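Putative methyl-accepting chemotaxis signal transduction protein (Campylobacter jejuni, PDB 6W3Y) probably serves as a chemoreceptor whose Cache-type (PDC) sensor domain binds small ligands such as alanine and passes the signal to the chemotaxis machinery. Local coordinates at residues Q138-Y143 against G158-S163. Sequence-based numbering, arbitrary orientation.
With ALA (alanine), chain C.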
ATOM      1  N   GLN A 138       2.127   8.957  12.377  1.00 13.17           N
ATOM      2  CA  GLN A 138       2.736   7.777  11.775  1.00 14.25           C
ATOM      3  C   GLN A 138       2.564   7.799  10.284  1.00 12.91           C
ATOM      4  O   GLN A 138       1.621   8.425   9.775  1.00 13.52           O
ATOM      5  CB  GLN A 138       2.102   6.496  12.349  1.00 15.32           C
ATOM      6  CG  GLN A 138       2.293   6.329  13.835  1.00 17.38           C
ATOM      7  CD  GLN A 138       1.665   5.084  14.389  1.00 19.23           C
ATOM      8  OE1 GLN A 138       1.632   4.063  13.699  1.00 20.85           O
ATOM      9  NE2 GLN A 138       1.160   5.149  15.634  1.00 23.28           N
ATOM     10  N   TYR A 139       3.461   7.114   9.554  1.00 12.71           N
ATOM     11  CA  TYR A 139       3.297   6.972   8.122  1.00 12.82           C
ATOM     12  C   TYR A 139       2.174   5.976   7.811  1.00 11.68           C
ATOM     13  O   TYR A 139       2.113   4.895   8.398  1.00 12.08           O
ATOM     14  CB  TYR A 139       4.600   6.539   7.451  1.00 13.01           C
ATOM     15  CG  TYR A 139       5.621   7.656   7.439  1.00 13.22           C
ATOM     16  CD1 TYR A 139       5.602   8.616   6.459  1.00 14.24           C
ATOM     17  CD2 TYR A 139       6.500   7.838   8.509  1.00 15.35           C
ATOM     18  CE1 TYR A 139       6.421   9.729   6.509  1.00 15.92           C
ATOM     19  CE2 TYR A 139       7.359   8.930   8.557  1.00 17.98           C
ATOM     20  CZ  TYR A 139       7.320   9.867   7.568  1.00 17.12           C
ATOM     21  OH  TYR A 139       8.162  10.961   7.688  1.00 20.14           O
ATOM     22  N   VAL A 140       1.268   6.410   6.942  1.00 10.98           N
ATOM     23  CA  VAL A 140       0.062   5.645   6.601  1.00 10.51           C
ATOM     24  C   VAL A 140      -0.113   5.596   5.094  1.00 11.74           C
ATOM     25  O   VAL A 140       0.348   6.474   4.345  1.00 11.78           O
ATOM     26  CB  VAL A 140      -1.185   6.248   7.249  1.00 11.57           C
ATOM     27  CG1 VAL A 140      -1.058   6.243   8.747  1.00 12.43           C
ATOM     28  CG2 VAL A 140      -1.561   7.611   6.659  1.00 11.96           C
ATOM     29  N   ILE A 141      -0.843   4.564   4.679  1.00 10.55           N
ATOM     30  CA  ILE A 141      -1.493   4.525   3.384  1.00 10.54           C
ATOM     31  C   ILE A 141      -2.977   4.763   3.667  1.00 10.03           C
ATOM     32  O   ILE A 141      -3.550   4.099   4.559  1.00 10.56           O
ATOM     33  CB  ILE A 141      -1.283   3.155   2.696  1.00 10.98           C
ATOM     34  CG1 ILE A 141       0.197   2.963   2.401  1.00 13.00           C
ATOM     35  CG2 ILE A 141      -2.092   3.058   1.430  1.00 12.18           C
ATOM     36  CD1 ILE A 141       0.614   1.517   2.162  1.00 15.97           C
ATOM     37  N   THR A 142      -3.565   5.733   2.923  1.00 10.22           N
ATOM     38  CA  THR A 142      -4.975   6.038   3.148  1.00 10.25           C
ATOM     39  C   THR A 142      -5.790   5.549   1.939  1.00 10.21           C
ATOM     40  O   THR A 142      -5.402   5.722   0.765  1.00 11.31           O
ATOM     41  CB  THR A 142      -5.160   7.553   3.306  1.00 11.32           C
ATOM     42  OG1 THR A 142      -4.463   7.974   4.474  1.00 11.43           O
ATOM     43  CG2 THR A 142      -6.654   7.944   3.394  1.00 11.65           C
ATOM     44  N   TYR A 143      -6.904   4.899   2.268  1.00  9.48           N
ATOM     45  CA  TYR A 143      -7.927   4.475   1.324  1.00  9.99           C
ATOM     46  C   TYR A 143      -9.098   5.419   1.547  1.00 10.11           C
ATOM     47  O   TYR A 143      -9.621   5.508   2.671  1.00 10.80           O
ATOM     48  CB  TYR A 143      -8.340   3.028   1.629  1.00 10.26           C
ATOM     49  CG  TYR A 143      -7.185   2.072   1.570  1.00  9.72           C
ATOM     50  CD1 TYR A 143      -6.321   1.936   2.646  1.00 11.02           C
ATOM     51  CD2 TYR A 143      -6.893   1.390   0.417  1.00 11.98           C
ATOM     52  CE1 TYR A 143      -5.198   1.122   2.568  1.00 12.16           C
ATOM     53  CE2 TYR A 143      -5.758   0.595   0.315  1.00 12.81           C
ATOM     54  CZ  TYR A 143      -4.924   0.466   1.406  1.00 12.05           C
ATOM     55  OH  TYR A 143      -3.824  -0.375   1.387  1.00 15.15           O
ATOM     56  N   GLY A 158     -12.320   8.082   4.947  1.00 10.02           N
ATOM     57  CA  GLY A 158     -10.903   7.727   4.900  1.00  9.52           C
ATOM     58  C   GLY A 158     -10.569   6.648   5.921  1.00  8.97           C
ATOM     59  O   GLY A 158     -11.110   6.626   7.020  1.00 10.31           O
ATOM     60  N   VAL A 159      -9.653   5.761   5.502  1.00  8.91           N
ATOM     61  CA  VAL A 159      -9.148   4.664   6.322  1.00  8.94           C
ATOM     62  C   VAL A 159      -7.619   4.715   6.263  1.00  9.07           C
ATOM     63  O   VAL A 159      -7.052   4.610   5.181  1.00  9.90           O
ATOM     64  CB  VAL A 159      -9.657   3.309   5.809  1.00  9.62           C
ATOM     65  CG1 VAL A 159      -9.015   2.188   6.616  1.00 11.70           C
ATOM     66  CG2 VAL A 159     -11.172   3.229   5.847  1.00 10.70           C
ATOM     67  N   ASP A 160      -6.968   4.893   7.425  1.00  9.21           N
ATOM     68  CA  ASP A 160      -5.513   4.977   7.458  1.00  9.94           C
ATOM     69  C   ASP A 160      -4.946   3.679   8.044  1.00  9.64           C
ATOM     70  O   ASP A 160      -5.254   3.282   9.168  1.00 10.28           O
ATOM     71  CB  ASP A 160      -5.025   6.103   8.403  1.00 10.02           C
ATOM     72  CG  ASP A 160      -5.360   7.500   7.929  1.00 10.61           C
ATOM     73  OD1 ASP A 160      -5.769   7.669   6.755  1.00 10.57           O
ATOM     74  OD2 ASP A 160      -5.178   8.427   8.769  1.00 10.93           O
ATOM     75  N   ILE A 161      -4.111   3.022   7.236  1.00 10.07           N
ATOM     76  CA  ILE A 161      -3.418   1.809   7.633  1.00 10.40           C
ATOM     77  C   ILE A 161      -1.911   2.146   7.719  1.00 10.25           C
ATOM     78  O   ILE A 161      -1.366   2.698   6.775  1.00 11.43           O
ATOM     79  CB  ILE A 161      -3.638   0.683   6.597  1.00 11.15           C
ATOM     80  CG1 ILE A 161      -5.112   0.439   6.331  1.00 11.59           C
ATOM     81  CG2 ILE A 161      -2.926  -0.594   7.085  1.00 12.68           C
ATOM     82  CD1 ILE A 161      -5.927   0.011   7.518  1.00 12.81           C
ATOM     83  N   PRO A 162      -1.235   1.784   8.827  1.00 10.92           N
ATOM     84  CA  PRO A 162       0.203   2.070   8.881  1.00 11.89           C
ATOM     85  C   PRO A 162       0.918   1.470   7.684  1.00 11.96           C
ATOM     86  O   PRO A 162       0.779   0.273   7.395  1.00 11.94           O
ATOM     87  CB  PRO A 162       0.647   1.416  10.196  1.00 14.07           C
ATOM     88  CG  PRO A 162      -0.604   1.479  11.051  1.00 15.06           C
ATOM     89  CD  PRO A 162      -1.712   1.168  10.083  1.00 13.45           C
ATOM     90  N   SER A 163       1.776   2.257   7.056  1.00 12.04           N
ATOM     91  CA  SER A 163       2.580   1.721   5.971  1.00 12.06           C
ATOM     92  C   SER A 163       3.512   0.616   6.442  1.00 11.42           C
ATOM     93  O   SER A 163       3.843  -0.286   5.663  1.00 12.51           O
ATOM     94  CB  SER A 163       3.299   2.804   5.211  1.00 16.16           C
ATOM     95  OG  SER A 163       4.019   3.582   6.066  1.00 17.77           O
TER
HETATM   96  N   ALA C 301      -4.503  10.953   7.845  1.00 12.51           N
HETATM   97  CA  ALA C 301      -5.428  12.073   7.495  1.00 12.52           C
HETATM   98  C   ALA C 301      -4.615  13.324   7.288  1.00 12.89           C
HETATM   99  O   ALA C 301      -3.414  13.352   7.643  1.00 13.98           O
HETATM  100  CB  ALA C 301      -6.413  12.287   8.609  1.00 13.15           C
HETATM  101  OXT ALA C 301      -5.203  14.270   6.692  1.00 15.65           O
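Thr-142 and Asp-160 face each other as a non-hydrogen-bonded pair in the antiparallel hairpin of strands 139-149 and 152-162, and their side chains run alongside one another. Thr-142 OG1 donates to Asp-160 OD1 over 2.6 Å, meeting the oxygen from above the carboxylate plane, 48° out of it. The hydroxyl can do so because it stands anti to its own carbonyl carbon (chi1 -64°). The other carboxylate oxygen, Asp-160 OD2, takes a 2.8 Å hydrogen bond from the amino N of the bound alanine. The Val-140 side chain crosses that of Asp-160 at a slant, CG1 lying 4.0 Å from Asp-160 CB.

On the reverse face of the sheet, Tyr-143 CE1 lies 3.8 Å from Ile-161 CG1, and both side chains rest on Phe-32 of the long helix 4-48; the phenol OH is bonded to Asn-36. Paired backbone bonds at Ile-141/Ile-161 and Tyr-143/Val-159 fix the register, and Ser-163 N closes the ladder on Tyr-139 O at 3.0 Å.

Tyr-82 OH and Asn-80 hold OD1 and OD2 directly, while Tyr-131 OH bonds both the Thr-142 hydroxyl and the ligand, tying the threonine that positions the acid to the pocket. Asp-133 also binds the alanine. With its two oxygens so gripped, the buried carboxylate is held in orientation and probably stays ionised, offering charge complementarity to an ammonium group, consistent with amino-acid recognition by a Cache-type sensor pocket.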